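Local coordinates for protein Udp-n-acetylglucosamine pyrophosphorylase (Trypanosoma brucei, PDB 4BQH) that probably catalyses the formation of UDP-N-acetylglucosamine and diphosphate from UTP and N-acetylglucosamine 1-phosphate, and is bound here by an allosteric inhibitor, at residues C11-N19 against I42-R52; C215-E226 against I387-K398. All coordinates share one frame; numbering follows the deposited sequence.

Contact 1: residues C11-N19 against I42-R52. With 9VU ((3S)-3-[2-(1,3-benzodioxol-5-yl)-2-oxidanylidene-ethyl]-4-bromanyl-5-methyl-3-oxidanyl-1H-indol-2-one), chain C.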
loop_
_atom_site.group_PDB
_atom_site.type_symbol
_atom_site.label_atom_id
_atom_site.label_comp_id
_atom_site.label_asym_id
_atom_site.label_seq_id
_atom_site.Cartn_x
_atom_site.Cartn_y
_atom_site.Cartn_z
ATOM N N CYS A 11 -19.392 -23.564 7.884
ATOM C CA CYS A 11 -19.164 -23.651 6.427
ATOM C C CYS A 11 -20.368 -24.199 5.705
ATOM O O CYS A 11 -20.761 -23.668 4.681
ATOM C CB CYS A 11 -17.929 -24.493 6.081
ATOM S SG CYS A 11 -16.418 -23.674 6.566
ATOM N N ILE A 12 -20.967 -25.266 6.251
ATOM C CA ILE A 12 -22.160 -25.842 5.655
ATOM C C ILE A 12 -23.291 -24.823 5.556
ATOM O O ILE A 12 -23.958 -24.754 4.532
ATOM C CB ILE A 12 -22.594 -27.164 6.360
ATOM C CG1 ILE A 12 -21.535 -28.251 6.107
ATOM C CG2 ILE A 12 -23.959 -27.618 5.851
ATOM C CD1 ILE A 12 -21.704 -29.534 6.913
ATOM N N GLN A 13 -23.483 -24.034 6.616
ATOM C CA GLN A 13 -24.496 -22.973 6.631
ATOM C C GLN A 13 -24.175 -21.932 5.559
ATOM O O GLN A 13 -25.050 -21.533 4.767
ATOM C CB GLN A 13 -24.561 -22.323 8.022
ATOM C CG GLN A 13 -25.810 -21.484 8.282
ATOM C CD GLN A 13 -25.921 -20.989 9.724
ATOM N N ARG A 14 -22.905 -21.533 5.500
ATOM C CA ARG A 14 -22.477 -20.555 4.481
ATOM C C ARG A 14 -22.704 -21.014 3.051
ATOM O O ARG A 14 -22.990 -20.188 2.204
ATOM C CB ARG A 14 -21.031 -20.130 4.682
ATOM C CG ARG A 14 -20.825 -19.316 5.952
ATOM C CD ARG A 14 -19.361 -19.060 6.208
ATOM N NE ARG A 14 -18.773 -18.299 5.099
ATOM C CZ ARG A 14 -17.473 -18.204 4.861
ATOM N NH1 ARG A 14 -16.598 -18.819 5.650
ATOM N NH2 ARG A 14 -17.046 -17.496 3.815
ATOM N N LEU A 15 -22.604 -22.321 2.788
ATOM C CA LEU A 15 -22.784 -22.841 1.424
ATOM C C LEU A 15 -24.195 -23.337 1.090
ATOM O O LEU A 15 -24.478 -23.663 -0.069
ATOM C CB LEU A 15 -21.725 -23.914 1.099
ATOM C CG LEU A 15 -20.325 -23.428 0.651
ATOM C CD1 LEU A 15 -20.382 -22.744 -0.716
ATOM C CD2 LEU A 15 -19.669 -22.496 1.660
ATOM N N THR A 16 -25.070 -23.399 2.088
ATOM C CA THR A 16 -26.448 -23.818 1.852
ATOM C C THR A 16 -27.214 -22.756 1.066
ATOM O O THR A 16 -27.224 -21.592 1.461
ATOM C CB THR A 16 -27.164 -24.133 3.175
ATOM O OG1 THR A 16 -26.497 -25.228 3.806
ATOM C CG2 THR A 16 -28.631 -24.511 2.915
ATOM N N GLY A 17 -27.808 -23.153 -0.057
ATOM C CA GLY A 17 -28.607 -22.232 -0.885
ATOM C C GLY A 17 -27.759 -21.279 -1.716
ATOM O O GLY A 17 -28.269 -20.300 -2.261
ATOM N N ALA A 18 -26.460 -21.577 -1.827
ATOM C CA ALA A 18 -25.493 -20.711 -2.548
ATOM C C ALA A 18 -25.248 -21.050 -4.027
ATOM O O ALA A 18 -24.392 -20.440 -4.682
ATOM C CB ALA A 18 -24.172 -20.654 -1.787
ATOM N N ASN A 19 -26.008 -21.997 -4.570
ATOM C CA ASN A 19 -25.851 -22.432 -5.961
ATOM C C ASN A 19 -24.453 -23.000 -6.249
ATOM O O ASN A 19 -23.956 -22.931 -7.375
ATOM C CB ASN A 19 -26.215 -21.310 -6.948
ATOM C CG ASN A 19 -27.708 -21.159 -7.129
ATOM O OD1 ASN A 19 -28.218 -20.043 -7.221
ATOM N ND2 ASN A 19 -28.418 -22.281 -7.177
ATOM N N ILE A 42 -12.196 -22.447 3.745
ATOM C CA ILE A 42 -13.358 -21.550 3.686
ATOM C C ILE A 42 -13.438 -20.691 4.956
ATOM O O ILE A 42 -13.801 -19.516 4.889
ATOM C CB ILE A 42 -14.661 -22.328 3.431
ATOM C CG1 ILE A 42 -14.631 -22.990 2.048
ATOM C CG2 ILE A 42 -15.898 -21.445 3.572
ATOM C CD1 ILE A 42 -15.676 -24.082 1.899
ATOM N N THR A 43 -13.043 -21.270 6.088
ATOM C CA THR A 43 -13.004 -20.560 7.384
ATOM C C THR A 43 -11.902 -19.499 7.501
ATOM O O THR A 43 -12.169 -18.352 7.890
ATOM C CB THR A 43 -12.894 -21.579 8.559
ATOM O OG1 THR A 43 -14.010 -22.477 8.501
ATOM C CG2 THR A 43 -12.908 -20.875 9.895
ATOM N N ASN A 44 -10.671 -19.878 7.170
ATOM C CA ASN A 44 -9.486 -19.072 7.436
ATOM C C ASN A 44 -8.989 -18.260 6.261
ATOM O O ASN A 44 -8.295 -17.257 6.470
ATOM C CB ASN A 44 -8.345 -19.955 7.923
ATOM C CG ASN A 44 -8.735 -20.768 9.133
ATOM O OD1 ASN A 44 -9.560 -20.332 9.945
ATOM N ND2 ASN A 44 -8.171 -21.962 9.249
ATOM N N GLU A 45 -9.296 -18.707 5.042
ATOM C CA GLU A 45 -8.787 -18.023 3.840
ATOM C C GLU A 45 -9.887 -17.306 3.080
ATOM O O GLU A 45 -9.581 -16.427 2.278
ATOM C CB GLU A 45 -8.108 -19.002 2.878
ATOM C CG GLU A 45 -6.918 -19.716 3.490
ATOM C CD GLU A 45 -6.277 -20.656 2.488
ATOM O OE1 GLU A 45 -5.879 -20.195 1.395
ATOM O OE2 GLU A 45 -6.181 -21.855 2.785
ATOM N N LEU A 46 -11.135 -17.728 3.274
ATOM C CA LEU A 46 -12.291 -17.042 2.661
ATOM C C LEU A 46 -13.294 -16.551 3.711
ATOM O O LEU A 46 -14.507 -16.527 3.473
ATOM C CB LEU A 46 -12.995 -17.932 1.617
ATOM C CG LEU A 46 -12.111 -18.147 0.379
ATOM C CD1 LEU A 46 -11.527 -19.533 0.476
ATOM C CD2 LEU A 46 -12.899 -17.953 -0.915
ATOM N N ALA A 47 -12.776 -16.189 4.880
ATOM C CA ALA A 47 -13.620 -15.684 5.964
ATOM C C ALA A 47 -14.499 -14.538 5.453
ATOM O O ALA A 47 -14.019 -13.644 4.739
ATOM C CB ALA A 47 -12.753 -15.220 7.130
ATOM N N GLY A 48 -15.782 -14.588 5.783
ATOM C CA GLY A 48 -16.696 -13.499 5.483
ATOM C C GLY A 48 -17.242 -13.467 4.065
ATOM O O GLY A 48 -18.243 -12.792 3.819
ATOM N N VAL A 49 -16.616 -14.222 3.140
ATOM C CA VAL A 49 -17.057 -14.246 1.735
ATOM C C VAL A 49 -18.495 -14.738 1.634
ATOM O O VAL A 49 -18.857 -15.791 2.189
ATOM C CB VAL A 49 -16.139 -15.139 0.857
ATOM C CG1 VAL A 49 -16.793 -15.463 -0.493
ATOM C CG2 VAL A 49 -14.756 -14.498 0.688
ATOM N N ASP A 50 -19.308 -13.972 0.912
ATOM C CA ASP A 50 -20.712 -14.294 0.707
ATOM C C ASP A 50 -20.828 -14.975 -0.659
ATOM O O ASP A 50 -20.729 -14.332 -1.699
ATOM C CB ASP A 50 -21.525 -12.989 0.781
ATOM C CG ASP A 50 -23.029 -13.184 0.597
ATOM O OD1 ASP A 50 -23.494 -14.161 -0.002
ATOM O OD2 ASP A 50 -23.761 -12.288 1.045
ATOM N N PHE A 51 -20.986 -16.298 -0.643
ATOM C CA PHE A 51 -20.929 -17.076 -1.883
ATOM C C PHE A 51 -22.066 -16.745 -2.836
ATOM O O PHE A 51 -21.843 -16.637 -4.043
ATOM C CB PHE A 51 -20.814 -18.588 -1.575
ATOM C CG PHE A 51 -19.472 -18.977 -1.030
ATOM C CD1 PHE A 51 -18.395 -19.201 -1.894
ATOM C CD2 PHE A 51 -19.254 -19.082 0.343
ATOM C CE1 PHE A 51 -17.143 -19.525 -1.391
ATOM C CE2 PHE A 51 -18.005 -19.412 0.851
ATOM C CZ PHE A 51 -16.950 -19.644 -0.010
ATOM N N ARG A 52 -23.282 -16.523 -2.318
ATOM C CA ARG A 52 -24.379 -16.094 -3.198
ATOM C C ARG A 52 -24.081 -14.762 -3.878
ATOM O O ARG A 52 -24.301 -14.601 -5.079
ATOM C CB ARG A 52 -25.683 -15.926 -2.420
ATOM C CG ARG A 52 -26.376 -17.227 -2.100
ATOM C CD ARG A 52 -27.700 -16.968 -1.384
ATOM N NE ARG A 52 -28.677 -16.314 -2.256
ATOM C CZ ARG A 52 -29.451 -16.932 -3.148
ATOM N NH1 ARG A 52 -29.375 -18.248 -3.324
ATOM N NH2 ARG A 52 -30.315 -16.227 -3.877
HETATM O OAN 9VU C . -18.473 -11.422 0.018
HETATM C CAH 9VU C . -18.246 -10.484 0.807
HETATM N NAG 9VU C . -18.384 -10.574 2.132
HETATM C CAC 9VU C . -18.090 -9.365 2.685
HETATM C CAB 9VU C . -18.122 -9.006 3.973
HETATM C CAA 9VU C . -17.823 -7.705 4.407
HETATM C CAF 9VU C . -17.495 -6.756 3.432
HETATM C CAJ 9VU C . -17.185 -5.409 3.825
HETATM C CAE 9VU C . -17.477 -7.183 2.085
HETATM BR BRA 9VU C . -16.963 -5.882 0.800
HETATM C CAD 9VU C . -17.767 -8.463 1.718
HETATM C CAI 9VU C . -17.858 -9.160 0.461
HETATM O OAL 9VU C . -18.933 -8.625 -0.315
HETATM C CAM 9VU C . -16.618 -9.049 -0.467
HETATM C CAO 9VU C . -15.365 -9.761 0.085
HETATM O OAP 9VU C . -15.500 -10.481 1.085
HETATM C CAQ 9VU C . -14.134 -9.594 -0.616
HETATM C CAV 9VU C . -13.936 -8.593 -1.569
HETATM C CAU 9VU C . -12.770 -8.462 -2.226
HETATM O OAY 9VU C . -12.418 -7.537 -3.167
HETATM C CAX 9VU C . -11.244 -8.119 -3.800
HETATM O OAW 9VU C . -10.668 -8.915 -2.757
HETATM C CAT 9VU C . -11.737 -9.267 -1.977
HETATM C CAS 9VU C . -11.845 -10.244 -1.062
HETATM C CAR 9VU C . -13.034 -10.422 -0.357
HETATM O O HOH W 1 -22.177 -17.608 1.845
HETATM O O HOH W 2 -20.832 -16.378 4.088
#

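Contact 2: residues C215-E226 against I387-K398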
loop_
_atom_site.group_PDB
_atom_site.type_symbol
_atom_site.label_atom_id
_atom_site.label_comp_id
_atom_site.label_asym_id
_atom_site.label_seq_id
_atom_site.Cartn_x
_atom_site.Cartn_y
_atom_site.Cartn_z
ATOM N N CYS A 215 -12.301 -18.855 -7.841
ATOM C CA CYS A 215 -12.257 -18.841 -9.300
ATOM C C CYS A 215 -13.370 -19.716 -9.873
ATOM O O CYS A 215 -13.738 -20.730 -9.269
ATOM C CB CYS A 215 -10.945 -19.385 -9.825
ATOM S SG CYS A 215 -9.549 -19.089 -8.735
ATOM N N TYR A 216 -13.869 -19.325 -11.042
ATOM C CA TYR A 216 -15.112 -19.883 -11.589
ATOM C C TYR A 216 -14.990 -20.448 -12.998
ATOM O O TYR A 216 -14.271 -19.904 -13.822
ATOM C CB TYR A 216 -16.171 -18.768 -11.602
ATOM C CG TYR A 216 -16.563 -18.312 -10.220
ATOM C CD1 TYR A 216 -15.822 -17.334 -9.540
ATOM C CD2 TYR A 216 -17.678 -18.868 -9.581
ATOM C CE1 TYR A 216 -16.191 -16.934 -8.264
ATOM C CE2 TYR A 216 -18.054 -18.479 -8.320
ATOM C CZ TYR A 216 -17.303 -17.520 -7.666
ATOM O OH TYR A 216 -17.664 -17.150 -6.424
ATOM N N ASP A 217 -15.725 -21.523 -13.266
ATOM C CA ASP A 217 -15.960 -21.957 -14.641
ATOM C C ASP A 217 -16.873 -20.939 -15.325
ATOM O O ASP A 217 -17.916 -20.603 -14.794
ATOM C CB ASP A 217 -16.617 -23.338 -14.660
ATOM C CG ASP A 217 -16.855 -23.839 -16.073
ATOM O OD1 ASP A 217 -15.868 -24.112 -16.783
ATOM O OD2 ASP A 217 -18.029 -23.957 -16.471
ATOM N N GLU A 218 -16.475 -20.472 -16.505
ATOM C CA GLU A 218 -17.180 -19.396 -17.211
ATOM C C GLU A 218 -18.558 -19.845 -17.688
ATOM O O GLU A 218 -19.537 -19.115 -17.538
ATOM C CB GLU A 218 -16.338 -18.890 -18.388
ATOM C CG GLU A 218 -16.929 -17.677 -19.116
ATOM C CD GLU A 218 -15.997 -17.066 -20.162
ATOM O OE1 GLU A 218 -14.833 -17.495 -20.302
ATOM O OE2 GLU A 218 -16.445 -16.137 -20.870
ATOM N N ASN A 219 -18.628 -21.046 -18.248
ATOM C CA ASN A 219 -19.888 -21.556 -18.804
ATOM C C ASN A 219 -20.955 -21.922 -17.788
ATOM O O ASN A 219 -22.121 -21.650 -18.021
ATOM C CB ASN A 219 -19.618 -22.701 -19.777
ATOM C CG ASN A 219 -18.785 -22.249 -20.960
ATOM O OD1 ASN A 219 -18.735 -21.050 -21.284
ATOM N ND2 ASN A 219 -18.106 -23.191 -21.596
ATOM N N THR A 220 -20.563 -22.511 -16.659
ATOM C CA THR A 220 -21.521 -23.046 -15.683
ATOM C C THR A 220 -21.666 -22.159 -14.441
ATOM O O THR A 220 -22.646 -22.280 -13.688
ATOM C CB THR A 220 -21.130 -24.466 -15.200
ATOM O OG1 THR A 220 -19.900 -24.404 -14.456
ATOM C CG2 THR A 220 -20.956 -25.433 -16.384
ATOM N N GLY A 221 -20.681 -21.286 -14.214
ATOM C CA GLY A 221 -20.628 -20.507 -12.966
ATOM C C GLY A 221 -20.255 -21.296 -11.710
ATOM O O GLY A 221 -20.330 -20.759 -10.588
ATOM N N ARG A 222 -19.836 -22.550 -11.881
ATOM C CA ARG A 222 -19.363 -23.357 -10.758
ATOM C C ARG A 222 -17.985 -22.927 -10.289
ATOM O O ARG A 222 -17.092 -22.711 -11.093
ATOM C CB ARG A 222 -19.284 -24.842 -11.127
ATOM C CG ARG A 222 -20.640 -25.520 -11.245
ATOM C CD ARG A 222 -20.439 -26.980 -11.629
ATOM N NE ARG A 222 -21.632 -27.524 -12.280
ATOM C CZ ARG A 222 -21.613 -28.457 -13.234
ATOM N NH1 ARG A 222 -20.463 -28.958 -13.672
ATOM N NH2 ARG A 222 -22.752 -28.885 -13.761
ATOM N N ILE A 223 -17.813 -22.870 -8.979
ATOM C CA ILE A 223 -16.485 -22.690 -8.405
ATOM C C ILE A 223 -15.624 -23.885 -8.810
ATOM O O ILE A 223 -16.061 -25.054 -8.709
ATOM C CB ILE A 223 -16.542 -22.529 -6.871
ATOM C CG1 ILE A 223 -17.160 -21.166 -6.524
ATOM C CG2 ILE A 223 -15.150 -22.599 -6.251
ATOM C CD1 ILE A 223 -17.460 -20.942 -5.048
ATOM N N ILE A 224 -14.411 -23.595 -9.272
ATOM C CA ILE A 224 -13.490 -24.645 -9.669
ATOM C C ILE A 224 -12.823 -25.228 -8.424
ATOM O O ILE A 224 -12.504 -24.501 -7.489
ATOM C CB ILE A 224 -12.432 -24.101 -10.641
ATOM C CG1 ILE A 224 -13.093 -23.643 -11.953
ATOM C CG2 ILE A 224 -11.336 -25.152 -10.906
ATOM C CD1 ILE A 224 -12.241 -22.701 -12.788
ATOM N N MET A 225 -12.648 -26.554 -8.409
ATOM C CA MET A 225 -11.904 -27.234 -7.358
ATOM C C MET A 225 -10.449 -27.417 -7.772
ATOM O O MET A 225 -10.172 -27.934 -8.866
ATOM C CB MET A 225 -12.530 -28.617 -7.065
ATOM C CG MET A 225 -14.012 -28.599 -6.697
ATOM S SD MET A 225 -14.293 -27.663 -5.183
ATOM C CE MET A 225 -13.607 -28.790 -3.953
ATOM N N GLU A 226 -9.522 -26.975 -6.923
ATOM C CA GLU A 226 -8.106 -27.268 -7.132
ATOM C C GLU A 226 -7.867 -28.777 -6.914
ATOM O O GLU A 226 -7.128 -29.435 -7.669
ATOM C CB GLU A 226 -7.243 -26.450 -6.185
ATOM C CG GLU A 226 -5.747 -26.586 -6.451
ATOM C CD GLU A 226 -4.897 -25.612 -5.653
ATOM O OE1 GLU A 226 -5.447 -24.784 -4.891
ATOM O OE2 GLU A 226 -3.660 -25.675 -5.796
ATOM N N ILE A 387 -5.852 -22.313 -15.254
ATOM C CA ILE A 387 -5.714 -22.560 -13.829
ATOM C C ILE A 387 -5.253 -23.997 -13.583
ATOM O O ILE A 387 -5.939 -24.902 -13.977
ATOM C CB ILE A 387 -7.072 -22.340 -13.145
ATOM C CG1 ILE A 387 -7.462 -20.862 -13.241
ATOM C CG2 ILE A 387 -7.021 -22.807 -11.691
ATOM C CD1 ILE A 387 -8.870 -20.618 -12.759
ATOM N N PRO A 388 -4.092 -24.191 -12.932
ATOM C CA PRO A 388 -3.637 -25.560 -12.646
ATOM C C PRO A 388 -4.554 -26.215 -11.618
ATOM O O PRO A 388 -4.931 -25.574 -10.633
ATOM C CB PRO A 388 -2.250 -25.340 -12.018
ATOM C CG PRO A 388 -1.856 -23.947 -12.434
ATOM C CD PRO A 388 -3.154 -23.191 -12.382
ATOM N N THR A 389 -4.914 -27.482 -11.837
ATOM C CA THR A 389 -5.669 -28.259 -10.843
ATOM C C THR A 389 -5.086 -29.655 -10.792
ATOM O O THR A 389 -4.335 -30.042 -11.670
ATOM C CB THR A 389 -7.194 -28.382 -11.125
ATOM O OG1 THR A 389 -7.455 -29.421 -12.097
ATOM C CG2 THR A 389 -7.789 -27.031 -11.621
ATOM N N ILE A 390 -5.434 -30.411 -9.755
ATOM C CA ILE A 390 -4.933 -31.794 -9.637
ATOM C C ILE A 390 -5.534 -32.705 -10.741
ATOM O O ILE A 390 -5.115 -33.875 -10.897
ATOM C CB ILE A 390 -5.263 -32.349 -8.235
ATOM C CG1 ILE A 390 -4.265 -33.451 -7.818
ATOM C CG2 ILE A 390 -6.726 -32.796 -8.181
ATOM C CD1 ILE A 390 -4.176 -33.724 -6.331
ATOM N N LYS A 391 -6.524 -32.194 -11.479
ATOM C CA LYS A 391 -7.104 -32.927 -12.625
ATOM C C LYS A 391 -6.608 -32.363 -13.952
ATOM O O LYS A 391 -7.144 -32.688 -15.008
ATOM C CB LYS A 391 -8.641 -32.935 -12.559
ATOM C CG LYS A 391 -9.163 -33.407 -11.205
ATOM C CD LYS A 391 -10.522 -34.096 -11.242
ATOM C CE LYS A 391 -11.680 -33.168 -11.430
ATOM N NZ LYS A 391 -12.960 -33.957 -11.447
ATOM N N GLY A 392 -5.549 -31.564 -13.884
ATOM C CA GLY A 392 -5.000 -30.901 -15.069
ATOM C C GLY A 392 -5.480 -29.463 -15.191
ATOM O O GLY A 392 -6.387 -29.043 -14.463
ATOM N N PRO A 393 -4.855 -28.691 -16.103
ATOM C CA PRO A 393 -5.224 -27.279 -16.235
ATOM C C PRO A 393 -6.629 -27.103 -16.806
ATOM O O PRO A 393 -7.074 -27.878 -17.663
ATOM C CB PRO A 393 -4.158 -26.718 -17.189
ATOM C CG PRO A 393 -3.705 -27.904 -17.996
ATOM C CD PRO A 393 -3.772 -29.079 -17.038
ATOM N N VAL A 394 -7.350 -26.110 -16.297
ATOM C CA VAL A 394 -8.647 -25.745 -16.860
ATOM C C VAL A 394 -8.691 -24.237 -17.041
ATOM O O VAL A 394 -7.963 -23.524 -16.375
ATOM C CB VAL A 394 -9.846 -26.157 -15.977
ATOM C CG1 VAL A 394 -9.860 -27.664 -15.732
ATOM C CG2 VAL A 394 -9.781 -25.438 -14.638
ATOM N N MET A 395 -9.563 -23.781 -17.930
ATOM C CA MET A 395 -9.778 -22.355 -18.133
ATOM C C MET A 395 -10.807 -21.909 -17.102
ATOM O O MET A 395 -11.811 -22.586 -16.904
ATOM C CB MET A 395 -10.303 -22.087 -19.554
ATOM C CG MET A 395 -9.274 -22.315 -20.665
ATOM S SD MET A 395 -7.614 -21.692 -20.299
ATOM C CE MET A 395 -7.826 -19.915 -20.441
ATOM N N GLY A 396 -10.541 -20.795 -16.420
ATOM C CA GLY A 396 -11.491 -20.292 -15.422
ATOM C C GLY A 396 -11.457 -18.781 -15.357
ATOM O O GLY A 396 -10.648 -18.145 -16.028
ATOM N N ILE A 397 -12.325 -18.226 -14.520
ATOM C CA ILE A 397 -12.451 -16.765 -14.386
ATOM C C ILE A 397 -11.941 -16.376 -13.003
ATOM O O ILE A 397 -12.391 -16.937 -12.003
ATOM C CB ILE A 397 -13.911 -16.295 -14.550
ATOM C CG1 ILE A 397 -14.482 -16.719 -15.924
ATOM C CG2 ILE A 397 -14.003 -14.768 -14.350
ATOM C CD1 ILE A 397 -13.739 -16.127 -17.115
ATOM N N LYS A 398 -11.009 -15.425 -12.963
ATOM C CA LYS A 398 -10.543 -14.829 -11.694
ATOM C C LYS A 398 -11.139 -13.436 -11.570
ATOM O O LYS A 398 -11.356 -12.757 -12.573
ATOM C CB LYS A 398 -9.016 -14.810 -11.630
ATOM C CG LYS A 398 -8.414 -16.210 -11.612
ATOM C CD LYS A 398 -6.944 -16.167 -11.178
ATOM C CE LYS A 398 -6.342 -17.570 -11.069
ATOM N NZ LYS A 398 -4.870 -17.487 -10.785
HETATM O O HOH W 3 -13.513 -24.608 -16.114
HETATM O O HOH W 4 -14.128 -21.257 -17.894
#

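Contact 1: residues C11-N19 against I42-R52
Arg-14 reaches from the last turn of helix 7-15 to the end of helix 32-44 and the loop after it, and its guanidinium donates to three backbone carbonyls. Arg-14 NH1 bonds Ile-42 O at 3.0 Å, standing well above the plane of that carbonyl. NH2 holds two acceptors. Val-49 O, 3.0 Å from Arg-14 NH2, lies in the guanidinium plane and is met on a lone pair by a nearly straight bond (168°). Leu-46 O is closer, 2.7 Å from Arg-14 NH2, and is tilted a little from the guanidinium plane. Leu-46 O also accepts from Val-49 N, and the two donors reach it from opposite faces of its plane. The bend at chi3 (61°) turns the end of the arginine into this loop. Ile-42 CG2 lies over one guanidinium face and Gly-48 N over the other. A water links NE to Val-49 O. The loop gripped in this way is a type II turn from Leu-46 to Val-49, and it forms part of the inhibitor pocket. Gly-48 O accepts from NAG of the inhibitor, and Asp-50 N donates to its OAN. Arg-14 probably helps to position this turn from the second shell of the inhibitor site. Phe-51 opens helix 51-64, with Asp-50 as N-cap. Leu-15 CD1 sits over one face of the Phe-51 ring, 4.1 Å from the centroid, in a CH-pi contact. Val-49 CG1 lies over the opposite face. Ala-18 CB packs on Phe-51 CB at 3.9 Å. Arg-52 runs its CG past Ala-18 CA, and its NH1 donates to Gly-17 O at 2.6 Å. That bond lies in the guanidinium plane and nearly in line with the carbonyl. One turn before Arg-14, Cys-11 SG touches Ile-42 CG2 at 3.8 Å.

Contact 2: residues C215-E226 against I387-K398
Ile-224 and Ile-387 point their side chains at each other and meet tip to tip, CD1 to CD1 at 4.0 Å. The same Ile-224 CD1 rests on Gly-396 CA at 3.6 Å, where the strand has no side chain. On the other branch, Ile-224 and Val-394 slide past each other in opposite directions, CG2 against CG2. Ile-224 CG2 also meets Thr-389 CG2, with the two side chains crossing at about a right angle. Cys-215 CB also packs on Ile-387 CD1, and Cys-215 SG is bonded to Cys-232 in a disulfide. The backbones join through a single antiparallel bridge. Tyr-216 and Ile-397 form a hydrogen-bonded pair, with Tyr-216 N to Ile-397 O at 3.0 Å and Ile-397 N to Tyr-216 O at 2.7 Å. Strand 394-400 pairs with 381-387 in a two-stranded antiparallel hairpin, so the bridge fastens this hairpin to the loop between strands 213-214 and 225-227. Beyond the bridge, Glu-218 crosses Ile-397 at a slant. With CG anti to the backbone N (chi1 -175°), its extended chain passes over Ile-397, and Glu-218 OE1 lies 3.6 Å from Ile-397 CD1. The other carboxylate oxygen, Glu-218 OE2, makes a salt bridge with Arg-384. Two waters on Met-395 O lead to Asp-217 OD1 and Glu-218 N. At the far end, Ile-390 N donates almost straight (176°) to Glu-226 O at 2.9 Å. Thr-389 OG1 supports the turn there, accepting from Lys-391 N in an ST turn and donating to Gly-392 O.

In the fold
Both contacts lie far from the centre of the chain and are partly buried, each with a solvent-facing rim. Contact 1 joins helices and a turn near the N-terminus, while contact 2 joins a loop to a hairpin. Their chemistry differs accordingly. Contact 1 combines arginine bonds to backbone carbonyls with packing round one aromatic ring, whereas contact 2 uses backbone bonds and branched aliphatic packing. They meet where Phe-51 CD1 packs on Ile-223 CD1 at 3.7 Å. Helix 51-64 is shared, since its Phe-54 and Leu-58 touch Tyr-216. The inhibitor bonds directly to contact 1 but lies about 9 Å from the Tyr-216 side chain.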